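Local coordinates for alternansucrase (Leuconostoc mesenteroides, PDB 6HVG), which belongs to glycoside hydrolase family 70, joining a TIM-barrel core to repeats of the choline-binding and cell-wall-binding type and carrying a calcium ion, at residues N650-L655 with D1041-Y1046; S656-W661 with Q667-Q672. All coordinates share one frame; numbering follows the deposited sequence.

Overall arrangement
Both contacts lie in the TIM-barrel region, their centres about 16 Å apart, and both are buried. Helix 648-652 leads directly into strand 657-658, so interactions 1 and 2 share one run of chain. Interaction 1 sits at the end of the barrel where its strands begin and joins that run to strand 1045-1047, far away in sequence; a leucine methyl meets an asparagine amide held by other residues. Interaction 2 buries less surface, on the outer side of the same sheet, and joins strand 657-658 to the next helix, 665-671, by aliphatic side chains. The two meet in the barrel interior, where I1045 CD1 packs 3.6 Å from I657 CG2.

Interaction 1: residues N650-L655 with D1041-Y1046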
loop_
_atom_site.group_PDB
_atom_site.type_symbol
_atom_site.label_atom_id
_atom_site.label_comp_id
_atom_site.label_asym_id
_atom_site.label_seq_id
_atom_site.Cartn_x
_atom_site.Cartn_y
_atom_site.Cartn_z
ATOM N N ASN A 650 -36.827 16.773 0.653
ATOM C CA ASN A 650 -35.773 17.406 1.456
ATOM C C ASN A 650 -34.479 16.588 1.441
ATOM O O ASN A 650 -33.396 17.122 1.230
ATOM C CB ASN A 650 -36.219 17.577 2.919
ATOM C CG ASN A 650 -37.272 18.647 3.098
ATOM O OD1 ASN A 650 -37.791 19.210 2.128
ATOM N ND2 ASN A 650 -37.590 18.940 4.346
ATOM N N ALA A 651 -34.622 15.288 1.697
ATOM C CA ALA A 651 -33.519 14.340 1.671
ATOM C C ALA A 651 -32.826 14.356 0.319
ATOM O O ALA A 651 -31.615 14.519 0.257
ATOM C CB ALA A 651 -34.020 12.932 1.993
ATOM N N ASN A 652 -33.597 14.220 -0.755
ATOM C CA ASN A 652 -33.039 14.110 -2.098
ATOM C C ASN A 652 -32.545 15.417 -2.688
ATOM O O ASN A 652 -31.849 15.391 -3.690
ATOM C CB ASN A 652 -34.021 13.436 -3.037
ATOM C CG ASN A 652 -34.373 12.014 -2.596
ATOM O OD1 ASN A 652 -34.023 11.567 -1.493
ATOM N ND2 ASN A 652 -35.056 11.278 -3.479
ATOM N N LYS A 653 -32.865 16.547 -2.056
ATOM C CA LYS A 653 -32.271 17.842 -2.413
ATOM C C LYS A 653 -30.822 17.955 -1.964
ATOM O O LYS A 653 -30.108 18.864 -2.384
ATOM C CB LYS A 653 -33.044 19.003 -1.774
ATOM C CG LYS A 653 -33.957 19.742 -2.715
ATOM C CD LYS A 653 -34.884 20.678 -1.944
ATOM C CE LYS A 653 -36.130 21.020 -2.762
ATOM N NZ LYS A 653 -37.235 21.499 -1.895
ATOM N N HIS A 654 -30.396 17.066 -1.083
ATOM C CA HIS A 654 -29.043 17.096 -0.546
ATOM C C HIS A 654 -28.455 15.692 -0.593
ATOM O O HIS A 654 -28.041 15.147 0.439
ATOM C CB HIS A 654 -29.040 17.630 0.890
ATOM C CG HIS A 654 -29.623 18.996 1.021
ATOM N ND1 HIS A 654 -30.978 19.204 1.165
ATOM C CD2 HIS A 654 -29.048 20.222 1.031
ATOM C CE1 HIS A 654 -31.215 20.501 1.246
ATOM N NE2 HIS A 654 -30.058 21.139 1.181
ATOM N N LEU A 655 -28.427 15.123 -1.803
ATOM C CA LEU A 655 -27.812 13.810 -2.033
ATOM C C LEU A 655 -26.403 13.752 -1.472
ATOM O O LEU A 655 -25.594 14.590 -1.802
ATOM C CB LEU A 655 -27.737 13.484 -3.525
ATOM C CG LEU A 655 -28.954 12.820 -4.136
ATOM C CD1 LEU A 655 -28.790 12.795 -5.647
ATOM C CD2 LEU A 655 -29.133 11.409 -3.584
ATOM N N ASP A 1041 -34.345 6.506 -7.203
ATOM C CA ASP A 1041 -33.814 5.844 -8.393
ATOM C C ASP A 1041 -33.737 6.768 -9.605
ATOM O O ASP A 1041 -32.987 6.503 -10.546
ATOM C CB ASP A 1041 -34.647 4.622 -8.765
ATOM C CG ASP A 1041 -34.566 3.498 -7.736
ATOM O OD1 ASP A 1041 -33.800 3.612 -6.744
ATOM O OD2 ASP A 1041 -35.302 2.495 -7.919
ATOM N N SER A 1042 -34.508 7.853 -9.592
ATOM C CA SER A 1042 -34.495 8.821 -10.690
ATOM C C SER A 1042 -33.263 9.719 -10.700
ATOM O O SER A 1042 -33.103 10.524 -11.616
ATOM C CB SER A 1042 -35.757 9.675 -10.647
ATOM O OG SER A 1042 -36.916 8.846 -10.615
ATOM N N ASN A 1043 -32.402 9.595 -9.687
ATOM C CA ASN A 1043 -31.158 10.350 -9.627
ATOM C C ASN A 1043 -29.995 9.643 -10.273
ATOM O O ASN A 1043 -29.978 8.438 -10.384
ATOM C CB ASN A 1043 -30.801 10.652 -8.190
ATOM C CG ASN A 1043 -31.737 11.650 -7.577
ATOM O OD1 ASN A 1043 -31.584 12.855 -7.782
ATOM N ND2 ASN A 1043 -32.735 11.160 -6.840
ATOM N N VAL A 1044 -29.034 10.427 -10.740
ATOM C CA VAL A 1044 -27.761 9.913 -11.243
ATOM C C VAL A 1044 -26.657 10.851 -10.771
ATOM O O VAL A 1044 -26.743 12.073 -10.976
ATOM C CB VAL A 1044 -27.734 9.869 -12.770
ATOM C CG1 VAL A 1044 -26.386 9.357 -13.243
ATOM C CG2 VAL A 1044 -28.856 9.005 -13.300
ATOM N N ILE A 1045 -25.624 10.287 -10.156
ATOM C CA ILE A 1045 -24.463 11.070 -9.741
ATOM C C ILE A 1045 -23.389 10.956 -10.797
ATOM O O ILE A 1045 -23.177 9.885 -11.346
ATOM C CB ILE A 1045 -23.876 10.562 -8.419
ATOM C CG1 ILE A 1045 -24.939 10.558 -7.325
ATOM C CG2 ILE A 1045 -22.724 11.444 -7.977
ATOM C CD1 ILE A 1045 -24.534 9.794 -6.099
ATOM N N TYR A 1046 -22.723 12.054 -11.084
ATOM C CA TYR A 1046 -21.606 12.033 -11.996
ATOM C C TYR A 1046 -20.382 12.378 -11.194
ATOM O O TYR A 1046 -20.291 13.470 -10.625
ATOM C CB TYR A 1046 -21.812 13.044 -13.103
ATOM C CG TYR A 1046 -20.706 13.157 -14.114
ATOM C CD1 TYR A 1046 -20.443 12.129 -14.998
ATOM C CD2 TYR A 1046 -19.948 14.307 -14.212
ATOM C CE1 TYR A 1046 -19.442 12.234 -15.947
ATOM C CE2 TYR A 1046 -18.953 14.425 -15.165
ATOM C CZ TYR A 1046 -18.700 13.382 -16.027
ATOM O OH TYR A 1046 -17.707 13.513 -16.965
#
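A buried meeting of one apolar and two amide side chains, L655 with N1043 and more loosely N652 with N1043, lies at the end of the barrel where its strands start. L655 CD1 comes down from above the amide plane of N1043, 3.5 Å from OD1 and 3.7 Å from CG of that asparagine. The leucine branch is carried there with CG anti to the carbonyl carbon (chi1 -87°). N1043 is not held by this contact: its OD1 is hydrogen-bonded to T1080 OG1 and its ND2 to the carbonyl of L1040, which together fix the rotation of the amide that L655 rests on. N652 ND2 comes within 4.1 Å of N1043 ND2 without a hydrogen bond, the two amide planes 81° apart. In the parallel (β/α)8 barrel the two segments lead into strands 657-658 and 1045-1047, which strands 617-620, 1151-1156 and 1081-1083 separate; the contact therefore spans the barrel's floor rather than linking adjacent strands. L655 also touches L1040 and S1081, and Q1151 ties down the turn through hydrogen bonds to N652 O and L655 N. On the turn's far side, H654 ND1 donates to N650 O at 3.2 Å, nearly straight at 172° and in the plane of the imidazole.

Interaction 2: residues S656-W661 with Q667-Q672; sequences SILEDW and QYVNQQ
L658 and V669 meet tip to tip, methyl against methyl, with L658 CD1 3.4 Å from V669 CG2 and 4.2 Å from V669 CG1. The leucine reaches outward from strand 657-658 with CG anti to its carbonyl carbon (chi1 -64°) and an extended second torsion, chi2 168°, which projects CD1 toward the helix. On the helix, V669 sets CG1 opposite the backbone N (chi1 170°), leaving CG2 beside that nitrogen as the methyl nearer the strand. The same CG2 passes 4.1 Å from D660 OD2, the two side chains crossing at about a right angle. This is a flanking contact, since the carboxylate of D660 is engaged elsewhere: OD2 is hydrogen-bonded to T678 OG1 and OD1 to the backbone N of M679, so both oxygens are held at strand 678-679 and V669 CG2 merely passes across OD2. E659 belongs to another side of the segment. Its OE2 accepts W661 NE1 at 2.8 Å, on the anti side of the carboxylate and tilted out of its plane. L658 also packs on V620 and L631, the latter from helix 629-642, so the leucine lies among strand and helix side chains. Backbone hydrogen bonds of S656 and L658 with L677 bring the chain beyond helix 665-671 back alongside its starting strand: the beta-alpha-beta crossover of a TIM barrel, with aliphatic side chains filling the seam between strand and outer helix.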
loop_
_atom_site.group_PDB
_atom_site.type_symbol
_atom_site.label_atom_id
_atom_site.label_comp_id
_atom_site.label_asym_id
_atom_site.label_seq_id
_atom_site.Cartn_x
_atom_site.Cartn_y
_atom_site.Cartn_z
ATOM N N SER A 656 -26.151 12.740 -0.636
ATOM C CA SER A 656 -24.877 12.538 0.071
ATOM C C SER A 656 -24.446 11.072 0.057
ATOM O O SER A 656 -25.267 10.177 0.300
ATOM C CB SER A 656 -24.999 12.983 1.535
ATOM O OG SER A 656 -25.103 14.387 1.618
ATOM N N ILE A 657 -23.163 10.826 -0.206
ATOM C CA ILE A 657 -22.648 9.466 -0.348
ATOM C C ILE A 657 -21.505 9.204 0.620
ATOM O O ILE A 657 -20.856 10.133 1.109
ATOM C CB ILE A 657 -22.207 9.160 -1.803
ATOM C CG1 ILE A 657 -21.005 10.023 -2.210
ATOM C CG2 ILE A 657 -23.384 9.364 -2.743
ATOM C CD1 ILE A 657 -20.531 9.800 -3.643
ATOM N N LEU A 658 -21.274 7.928 0.903
ATOM C CA LEU A 658 -20.190 7.471 1.766
ATOM C C LEU A 658 -19.223 6.623 0.952
ATOM O O LEU A 658 -19.648 5.769 0.179
ATOM C CB LEU A 658 -20.727 6.562 2.868
ATOM C CG LEU A 658 -21.683 7.139 3.887
ATOM C CD1 LEU A 658 -22.308 6.026 4.695
ATOM C CD2 LEU A 658 -20.963 8.160 4.770
ATOM N N GLU A 659 -17.921 6.827 1.155
ATOM C CA GLU A 659 -16.883 5.866 0.757
ATOM C C GLU A 659 -16.721 4.895 1.926
ATOM O O GLU A 659 -15.922 5.148 2.824
ATOM C CB GLU A 659 -15.561 6.564 0.481
ATOM C CG GLU A 659 -14.519 5.713 -0.243
ATOM C CD GLU A 659 -13.053 6.067 0.085
ATOM O OE1 GLU A 659 -12.766 7.096 0.724
ATOM O OE2 GLU A 659 -12.149 5.294 -0.296
ATOM N N ASP A 660 -17.521 3.815 1.920
ATOM C CA ASP A 660 -17.590 2.861 3.022
ATOM C C ASP A 660 -17.341 1.428 2.534
ATOM O O ASP A 660 -18.267 0.720 2.191
ATOM C CB ASP A 660 -18.937 2.976 3.729
ATOM C CG ASP A 660 -20.122 2.572 2.846
ATOM O OD1 ASP A 660 -20.065 2.787 1.599
ATOM O OD2 ASP A 660 -21.123 2.050 3.415
ATOM N N TRP A 661 -16.074 1.013 2.529
ATOM C CA TRP A 661 -15.673 -0.209 1.852
ATOM C C TRP A 661 -16.019 -1.501 2.601
ATOM O O TRP A 661 -16.218 -2.524 1.961
ATOM C CB TRP A 661 -14.182 -0.189 1.551
ATOM C CG TRP A 661 -13.747 0.796 0.553
ATOM C CD1 TRP A 661 -13.087 1.955 0.790
ATOM C CD2 TRP A 661 -13.923 0.720 -0.865
ATOM N NE1 TRP A 661 -12.829 2.619 -0.397
ATOM C CE2 TRP A 661 -13.333 1.877 -1.428
ATOM C CE3 TRP A 661 -14.519 -0.210 -1.717
ATOM C CZ2 TRP A 661 -13.331 2.124 -2.794
ATOM C CZ3 TRP A 661 -14.498 0.037 -3.073
ATOM C CH2 TRP A 661 -13.914 1.191 -3.596
ATOM N N GLN A 667 -25.243 -2.340 6.364
ATOM C CA GLN A 667 -26.229 -2.673 7.388
ATOM C C GLN A 667 -26.119 -1.724 8.572
ATOM O O GLN A 667 -27.136 -1.359 9.154
ATOM C CB GLN A 667 -26.061 -4.123 7.863
ATOM C CG GLN A 667 -26.426 -5.201 6.841
ATOM C CD GLN A 667 -25.460 -5.297 5.642
ATOM O OE1 GLN A 667 -24.255 -5.027 5.760
ATOM N NE2 GLN A 667 -26.007 -5.618 4.468
ATOM N N TYR A 668 -24.894 -1.312 8.918
ATOM C CA TYR A 668 -24.707 -0.251 9.905
ATOM C C TYR A 668 -25.430 1.020 9.465
ATOM O O TYR A 668 -26.231 1.565 10.205
ATOM C CB TYR A 668 -23.225 0.071 10.105
ATOM C CG TYR A 668 -22.990 1.207 11.076
ATOM C CD1 TYR A 668 -22.981 2.530 10.645
ATOM C CD2 TYR A 668 -22.785 0.959 12.418
ATOM C CE1 TYR A 668 -22.795 3.571 11.537
ATOM C CE2 TYR A 668 -22.583 1.989 13.309
ATOM C CZ TYR A 668 -22.585 3.292 12.881
ATOM O OH TYR A 668 -22.395 4.294 13.806
ATOM N N VAL A 669 -25.142 1.485 8.252
ATOM C CA VAL A 669 -25.686 2.738 7.758
ATOM C C VAL A 669 -27.217 2.719 7.813
ATOM O O VAL A 669 -27.854 3.702 8.180
ATOM C CB VAL A 669 -25.183 3.032 6.323
ATOM C CG1 VAL A 669 -25.939 4.209 5.699
ATOM C CG2 VAL A 669 -23.680 3.305 6.304
ATOM N N ASN A 670 -27.800 1.587 7.460
ATOM C CA ASN A 670 -29.247 1.414 7.467
ATOM C C ASN A 670 -29.830 1.398 8.885
ATOM O O ASN A 670 -30.918 1.918 9.102
ATOM C CB ASN A 670 -29.625 0.130 6.718
ATOM C CG ASN A 670 -31.113 -0.022 6.537
ATOM O OD1 ASN A 670 -31.755 0.800 5.920
ATOM N ND2 ASN A 670 -31.662 -1.073 7.077
ATOM N N GLN A 671 -29.113 0.801 9.841
ATOM C CA GLN A 671 -29.525 0.853 11.252
ATOM C C GLN A 671 -29.518 2.289 11.748
ATOM O O GLN A 671 -30.389 2.686 12.518
ATOM C CB GLN A 671 -28.619 0.011 12.143
ATOM C CG GLN A 671 -28.827 -1.494 12.089
ATOM C CD GLN A 671 -27.688 -2.245 12.801
ATOM O OE1 GLN A 671 -27.483 -2.085 14.017
ATOM N NE2 GLN A 671 -26.938 -3.063 12.050
ATOM N N GLN A 672 -28.541 3.075 11.303
ATOM C CA GLN A 672 -28.437 4.459 11.722
ATOM C C GLN A 672 -29.257 5.442 10.860
ATOM O O GLN A 672 -29.114 6.649 10.999
ATOM C CB GLN A 672 -26.971 4.868 11.777
ATOM C CG GLN A 672 -26.121 4.027 12.723
ATOM C CD GLN A 672 -26.635 4.007 14.158
ATOM O OE1 GLN A 672 -26.871 5.050 14.759
ATOM N NE2 GLN A 672 -26.790 2.815 14.711
#